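PDB 3WYD: LC-Est1C from Uncultured organism, which hydrolyses carboxylic esters as the C-terminal esterase domain, of alpha/beta-hydrolase fold, of a metagenome-derived enzyme. Local coordinates for residues A[98-101]-A[105-108]; A[92-97]-A[124-129]. One frame throughout, in Å; residues are numbered along the deposited sequence.

Contact 1: A[98-101]-A[105-108]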
ATOM      1  N   ALA A  98      18.045   8.425 -11.469  1.00 20.34           N
ATOM      2  CA  ALA A  98      19.310   8.420 -12.189  1.00 20.61           C
ATOM      3  C   ALA A  98      19.074   8.876 -13.621  1.00 20.75           C
ATOM      4  O   ALA A  98      19.844   9.694 -14.132  1.00 23.65           O
ATOM      5  CB  ALA A  98      19.973   7.038 -12.142  1.00 20.61           C
ATOM      6  N   GLU A  99      17.968   8.459 -14.216  1.00 20.02           N
ATOM      7  CA  GLU A  99      17.680   8.915 -15.583  1.00 19.43           C
ATOM      8  C   GLU A  99      17.439  10.431 -15.629  1.00 20.35           C
ATOM      9  O   GLU A  99      17.922  11.138 -16.503  1.00 19.92           O
ATOM     10  CB  GLU A  99      16.491   8.186 -16.154  1.00 20.50           C
ATOM     11  CG  GLU A  99      16.236   8.526 -17.602  1.00 21.41           C
ATOM     12  CD  GLU A  99      15.165   7.631 -18.174  1.00 25.37           C
ATOM     13  OE1 GLU A  99      15.499   6.512 -18.593  1.00 35.41           O
ATOM     14  OE2 GLU A  99      13.986   8.034 -18.174  1.00 28.74           O
ATOM     15  N   VAL A 100      16.665  10.953 -14.681  1.00 17.09           N
ATOM     16  CA  VAL A 100      16.424  12.373 -14.668  1.00 17.43           C
ATOM     17  C   VAL A 100      17.737  13.141 -14.486  1.00 19.70           C
ATOM     18  O   VAL A 100      17.931  14.190 -15.086  1.00 19.58           O
ATOM     19  CB  VAL A 100      15.361  12.767 -13.588  1.00 17.59           C
ATOM     20  CG1 VAL A 100      15.275  14.252 -13.420  1.00 16.82           C
ATOM     21  CG2 VAL A 100      13.992  12.158 -13.959  1.00 17.97           C
ATOM     22  N   ARG A 101      18.630  12.631 -13.628  1.00 16.44           N
ATOM     23  CA  ARG A 101      19.893  13.316 -13.378  1.00 19.36           C
ATOM     24  C   ARG A 101      20.843  13.276 -14.585  1.00 19.35           C
ATOM     25  O   ARG A 101      21.576  14.238 -14.793  1.00 20.96           O
ATOM     26  CB  ARG A 101      20.583  12.755 -12.130  1.00 16.80           C
ATOM     27  CG  ARG A 101      19.776  12.986 -10.854  1.00 17.57           C
ATOM     28  CD  ARG A 101      20.478  12.332  -9.662  1.00 20.98           C
ATOM     29  NE  ARG A 101      21.680  13.064  -9.249  1.00 23.19           N
ATOM     30  CZ  ARG A 101      22.397  12.724  -8.181  1.00 24.00           C
ATOM     31  NH1 ARG A 101      22.076  11.626  -7.522  1.00 20.80           N
ATOM     32  NH2 ARG A 101      23.420  13.473  -7.793  1.00 29.18           N
ATOM     33  N   LYS A 105      19.881  19.041 -15.725  1.00 17.83           N
ATOM     34  CA  LYS A 105      20.866  19.537 -14.765  1.00 17.88           C
ATOM     35  C   LYS A 105      20.248  19.594 -13.393  1.00 17.44           C
ATOM     36  O   LYS A 105      19.485  20.499 -13.094  1.00 18.62           O
ATOM     37  CB  LYS A 105      21.403  20.925 -15.138  1.00 19.99           C
ATOM     38  CG  LYS A 105      22.288  20.902 -16.378  1.00 29.89           C
ATOM     39  CD  LYS A 105      23.006  22.226 -16.540  1.00 31.79           C
ATOM     40  CE  LYS A 105      24.143  22.369 -15.533  1.00 36.58           C
ATOM     41  NZ  LYS A 105      25.379  21.684 -16.027  1.00 39.04           N
ATOM     42  N   ILE A 106      20.571  18.600 -12.576  1.00 15.47           N
ATOM     43  CA  ILE A 106      19.970  18.525 -11.245  1.00 15.27           C
ATOM     44  C   ILE A 106      21.018  18.830 -10.177  1.00 15.26           C
ATOM     45  O   ILE A 106      22.130  18.283 -10.205  1.00 15.73           O
ATOM     46  CB  ILE A 106      19.398  17.107 -10.956  1.00 14.84           C
ATOM     47  CG1 ILE A 106      18.368  16.686 -12.010  1.00 16.40           C
ATOM     48  CG2 ILE A 106      18.852  17.008  -9.523  1.00 14.28           C
ATOM     49  CD1 ILE A 106      17.243  17.697 -12.184  1.00 16.99           C
ATOM     50  N   ASP A 107      20.666  19.701  -9.249  1.00 14.44           N
ATOM     51  CA  ASP A 107      21.541  20.039  -8.103  1.00 14.09           C
ATOM     52  C   ASP A 107      21.600  18.841  -7.144  1.00 16.30           C
ATOM     53  O   ASP A 107      20.603  18.455  -6.574  1.00 13.43           O
ATOM     54  CB  ASP A 107      20.939  21.249  -7.376  1.00 15.72           C
ATOM     55  CG  ASP A 107      21.767  21.731  -6.232  1.00 16.98           C
ATOM     56  OD1 ASP A 107      22.605  20.959  -5.709  1.00 16.03           O
ATOM     57  OD2 ASP A 107      21.542  22.882  -5.795  1.00 18.97           O
ATOM     58  N   PRO A 108      22.774  18.229  -6.980  1.00 14.21           N
ATOM     59  CA  PRO A 108      22.891  17.005  -6.183  1.00 13.05           C
ATOM     60  C   PRO A 108      22.542  17.230  -4.701  1.00 12.84           C
ATOM     61  O   PRO A 108      22.203  16.271  -3.995  1.00 14.01           O
ATOM     62  CB  PRO A 108      24.379  16.606  -6.351  1.00 15.79           C
ATOM     63  CG  PRO A 108      25.062  17.814  -6.863  1.00 17.56           C
ATOM     64  CD  PRO A 108      24.048  18.665  -7.586  1.00 15.03           C
TER
HETATM   65  O   HOH W   1      22.306  16.489 -13.228  1.00 22.73           O
HETATM   66  O   HOH W   2      22.747  15.639 -10.228  1.00 24.04           O
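Ile-106 sets its CG1 against the last turns of helix 88-103, 3.9 Å from CA of Arg-101 and 4.0 Å from the carbonyl O of Val-100. This is the return from helix to sheet in an alpha/beta-hydrolase fold: after the helix the chain turns a corner over three residues and passes through the short strand 106-107 before central strand 110-116. With CG1 anti to its own carbonyl carbon (chi1 -57°), Ile-106 brings CD1 to 4.2 Å from CG1 of Val-100, a loose apolar touch between branches that approach at a slant. The aliphatic part of Arg-101 crosses Ile-106 at about a right angle, its CG resting 4.1 Å from CG1 of Ile-106.

Further out, the arginine chain runs extended to CD and bends there, at chi3 (73°), which carries the guanidinium on toward Pro-108. Its NH2 stands 3.6 Å from CB of Pro-108, a van der Waals contact on the exposed side.

No direct hydrogen bond spans the two segments; two waters do the bridging. The first lies 2.8 Å from the carbonyl O of Arg-101, near the helix end, and accepts from the backbone N of Ile-106, linking two groups that stand too far apart to pair directly. Beneath this layer the sheet supports the apolar residues: Val-100 packs on Tyr-23, Leu-25 and Leu-39, and Ile-106 on Leu-39 and Ile-111. Backbone bonds from Lys-105 and Asp-107 to Phe-37 hold the returning chain beside strand 37-43. The second water lies in the guanidinium plane at its edge, accepting from NE of Arg-101 at 3.0 Å and donating to the carbonyl O of Ile-106 at 2.7 Å.

Contact 2: A[92-97]-A[124-129]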
ATOM      1  N   ASP A  92      13.126   0.742  -9.115  1.00 28.30           N
ATOM      2  CA  ASP A  92      12.449   1.584 -10.109  1.00 29.64           C
ATOM      3  C   ASP A  92      12.571   3.060  -9.775  1.00 27.60           C
ATOM      4  O   ASP A  92      12.994   3.866 -10.609  1.00 26.49           O
ATOM      5  CB  ASP A  92      10.973   1.216 -10.233  1.00 31.07           C
ATOM      6  CG  ASP A  92      10.753  -0.010 -11.101  1.00 40.20           C
ATOM      7  OD1 ASP A  92      11.533  -0.201 -12.069  1.00 45.51           O
ATOM      8  OD2 ASP A  92       9.824  -0.788 -10.800  1.00 45.86           O
ATOM      9  N   VAL A  93      12.279   3.417  -8.525  1.00 22.82           N
ATOM     10  CA  VAL A  93      12.403   4.804  -8.152  1.00 20.19           C
ATOM     11  C   VAL A  93      13.808   5.324  -8.306  1.00 19.85           C
ATOM     12  O   VAL A  93      14.032   6.448  -8.798  1.00 18.36           O
ATOM     13  CB  VAL A  93      11.860   5.085  -6.722  1.00 16.75           C
ATOM     14  CG1 VAL A  93      12.114   6.539  -6.367  1.00 18.90           C
ATOM     15  CG2 VAL A  93      10.384   4.818  -6.702  1.00 19.62           C
ATOM     16  N   MET A  94      14.795   4.545  -7.875  1.00 18.97           N
ATOM     17  CA  MET A  94      16.151   5.050  -7.969  1.00 18.74           C
ATOM     18  C   MET A  94      16.601   5.178  -9.404  1.00 18.04           C
ATOM     19  O   MET A  94      17.346   6.085  -9.748  1.00 19.06           O
ATOM     20  CB  MET A  94      17.118   4.195  -7.141  1.00 20.05           C
ATOM     21  CG  MET A  94      16.769   4.139  -5.623  1.00 22.32           C
ATOM     22  SD  MET A  94      16.479   5.757  -4.820  1.00 20.29           S
ATOM     23  CE  MET A  94      18.084   6.495  -4.979  1.00 17.53           C
ATOM     24  N   ASP A  95      16.090   4.300 -10.245  1.00 19.43           N
ATOM     25  CA  ASP A  95      16.409   4.347 -11.665  1.00 20.36           C
ATOM     26  C   ASP A  95      15.793   5.569 -12.344  1.00 19.08           C
ATOM     27  O   ASP A  95      16.414   6.188 -13.219  1.00 20.12           O
ATOM     28  CB  ASP A  95      15.943   3.076 -12.363  1.00 22.17           C
ATOM     29  CG  ASP A  95      16.839   1.880 -12.080  1.00 23.94           C
ATOM     30  OD1 ASP A  95      17.930   2.039 -11.486  1.00 27.51           O
ATOM     31  OD2 ASP A  95      16.433   0.770 -12.456  1.00 33.95           O
ATOM     32  N   VAL A  96      14.575   5.942 -11.938  1.00 20.25           N
ATOM     33  CA  VAL A  96      13.980   7.192 -12.392  1.00 19.60           C
ATOM     34  C   VAL A  96      14.823   8.393 -12.001  1.00 17.75           C
ATOM     35  O   VAL A  96      15.143   9.247 -12.839  1.00 17.92           O
ATOM     36  CB  VAL A  96      12.555   7.371 -11.838  1.00 19.31           C
ATOM     37  CG1 VAL A  96      12.033   8.783 -12.127  1.00 20.14           C
ATOM     38  CG2 VAL A  96      11.650   6.290 -12.390  1.00 22.22           C
ATOM     39  N   ILE A  97      15.315   8.413 -10.753  1.00 18.01           N
ATOM     40  CA  ILE A  97      16.168   9.501 -10.319  1.00 17.01           C
ATOM     41  C   ILE A  97      17.419   9.579 -11.204  1.00 16.01           C
ATOM     42  O   ILE A  97      17.828  10.673 -11.590  1.00 16.84           O
ATOM     43  CB  ILE A  97      16.544   9.408  -8.790  1.00 15.48           C
ATOM     44  CG1 ILE A  97      15.298   9.632  -7.910  1.00 19.08           C
ATOM     45  CG2 ILE A  97      17.652  10.414  -8.423  1.00 16.29           C
ATOM     46  CD1 ILE A  97      15.453   9.125  -6.443  1.00 17.96           C
ATOM     47  N   TRP A 124       9.815   7.124   3.310  1.00 12.36           N
ATOM     48  CA  TRP A 124      10.716   6.685   4.377  1.00 13.02           C
ATOM     49  C   TRP A 124      11.542   5.465   4.001  1.00 11.56           C
ATOM     50  O   TRP A 124      12.743   5.435   4.310  1.00 12.24           O
ATOM     51  CB  TRP A 124       9.928   6.373   5.651  1.00 11.75           C
ATOM     52  CG  TRP A 124       9.851   7.562   6.626  1.00 10.33           C
ATOM     53  CD1 TRP A 124      10.881   8.379   6.986  1.00 10.53           C
ATOM     54  CD2 TRP A 124       8.693   8.032   7.339  1.00 11.03           C
ATOM     55  NE1 TRP A 124      10.443   9.316   7.898  1.00 11.41           N
ATOM     56  CE2 TRP A 124       9.123   9.068   8.201  1.00 10.88           C
ATOM     57  CE3 TRP A 124       7.362   7.591   7.415  1.00 11.24           C
ATOM     58  CZ2 TRP A 124       8.249   9.693   9.127  1.00 10.51           C
ATOM     59  CZ3 TRP A 124       6.464   8.238   8.287  1.00 10.56           C
ATOM     60  CH2 TRP A 124       6.926   9.312   9.113  1.00 11.38           C
ATOM     61  N   SER A 125      10.911   4.451   3.427  1.00 12.71           N
ATOM     62  CA  SER A 125      11.682   3.207   3.200  1.00 12.49           C
ATOM     63  C   SER A 125      12.773   3.387   2.161  1.00 13.29           C
ATOM     64  O   SER A 125      13.902   2.857   2.321  1.00 14.09           O
ATOM     65  CB  SER A 125      10.775   2.033   2.867  1.00 15.31           C
ATOM     66  OG  SER A 125      10.083   2.247   1.681  1.00 16.08           O
ATOM     67  N   ILE A 126      12.491   4.131   1.097  1.00 12.46           N
ATOM     68  CA  ILE A 126      13.519   4.374   0.086  1.00 10.86           C
ATOM     69  C   ILE A 126      14.673   5.181   0.640  1.00 11.80           C
ATOM     70  O   ILE A 126      15.826   4.903   0.378  1.00 12.15           O
ATOM     71  CB  ILE A 126      12.914   4.976  -1.177  1.00 13.84           C
ATOM     72  CG1 ILE A 126      11.944   3.970  -1.790  1.00 13.82           C
ATOM     73  CG2 ILE A 126      14.006   5.521  -2.147  1.00 13.12           C
ATOM     74  CD1 ILE A 126      11.125   4.666  -2.946  1.00 17.63           C
ATOM     75  N   ALA A 127      14.370   6.235   1.394  1.00 11.90           N
ATOM     76  CA  ALA A 127      15.411   7.044   1.979  1.00 11.12           C
ATOM     77  C   ALA A 127      16.266   6.215   2.953  1.00 12.15           C
ATOM     78  O   ALA A 127      17.475   6.387   3.023  1.00 13.53           O
ATOM     79  CB  ALA A 127      14.786   8.260   2.689  1.00 11.84           C
ATOM     80  N   MET A 128      15.638   5.334   3.726  1.00 13.81           N
ATOM     81  CA  MET A 128      16.460   4.517   4.658  1.00 12.37           C
ATOM     82  C   MET A 128      17.438   3.622   3.927  1.00 16.16           C
ATOM     83  O   MET A 128      18.536   3.354   4.414  1.00 16.98           O
ATOM     84  CB  MET A 128      15.590   3.682   5.555  1.00 13.77           C
ATOM     85  CG  MET A 128      14.792   4.534   6.567  1.00 13.93           C
ATOM     86  SD  MET A 128      13.629   3.557   7.507  1.00 16.30           S
ATOM     87  CE  MET A 128      12.996   4.831   8.575  1.00 17.31           C
ATOM     88  N   ASN A 129      17.029   3.154   2.766  1.00 14.09           N
ATOM     89  CA  ASN A 129      17.940   2.343   1.942  1.00 15.96           C
ATOM     90  C   ASN A 129      18.994   3.098   1.134  1.00 15.34           C
ATOM     91  O   ASN A 129      20.000   2.532   0.655  1.00 16.93           O
ATOM     92  CB  ASN A 129      17.131   1.447   1.039  1.00 16.89           C
ATOM     93  CG  ASN A 129      16.534   0.273   1.802  1.00 20.17           C
ATOM     94  OD1 ASN A 129      17.082  -0.174   2.821  1.00 29.61           O
ATOM     95  ND2 ASN A 129      15.409  -0.220   1.326  1.00 25.47           N
TER
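Two helical segments face each other across a gap too wide for backbone contact: the nearest CA atoms, those of Val-93 and Ile-126, are 8.3 Å apart. Each keeps its regular i to i+4 bonding, as from N of Ile-97 to O of Val-93 and from N of Met-128 to O of Trp-124. No hydrogen bond links the pair, and they touch through side chains alone.

Ile-126 reaches across from helix 118-129 with two branches, each finding a different partner on helix 88-103. Its CG1 lies anti to the carbonyl carbon and its chi2 is extended (170°), which sends CD1 out to Val-93. There the methyl meets the forked end of the valine, 3.8 Å from CG2 and 4.0 Å from CG1 of Val-93, and also comes 3.9 Å from its CB; it therefore sits over the fork between the two methyls. The other branch, CG2 of Ile-126, meets the sulfur of Met-94 at 3.6 Å. A bend at chi2 (-50°) turns SD of Met-94 to the isoleucine, and a further bend at chi3 (-64°) leaves its CE farther from CG2 of Ile-126; the two side chains slide past each other in opposite directions.

In this alpha/beta-hydrolase fold both helices lie against the central sheet, and the three side chains meet in the space between them. Strand 37-43 forms the floor: Leu-43 touches both Val-93 and Ile-126, and Ile-41 touches Val-93. Helix 118-129 begins within a GxSxG sequence whose serine, Ser-117, immediately precedes it, consistent with the nucleophile elbow of such esterases; the Ile-126 side chain lies near that turn without touching it. Towards the C-terminal end of helix 118-129 a polar link joins the same two helices, as ND2 of Asn-129 hydrogen-bonds OE1 of Glu-90, while the side chain of Met-94 also rests on His-130.

Overall arrangement
From the N terminus the chain lays down strands 23-26, 37-43 and 72-76 before entering helix 88-103, which serves both contacts. Its earlier part, 92-97, meets its partner only later, in contact 2, while 98-101 turns almost at once into contact 1, closing a loop of only three intervening residues. The chain then threads strand 110-116 through the sheet's middle and turns into helix 118-129, where 124-129 closes the longer loop of contact 2. Contact 1 falls wholly within that loop, and the two do not cross; their centres lie about 14 Å apart. Contact 1 joins the helix to the strand after it, contact 2 joins it to the next helix, over strand 37-43.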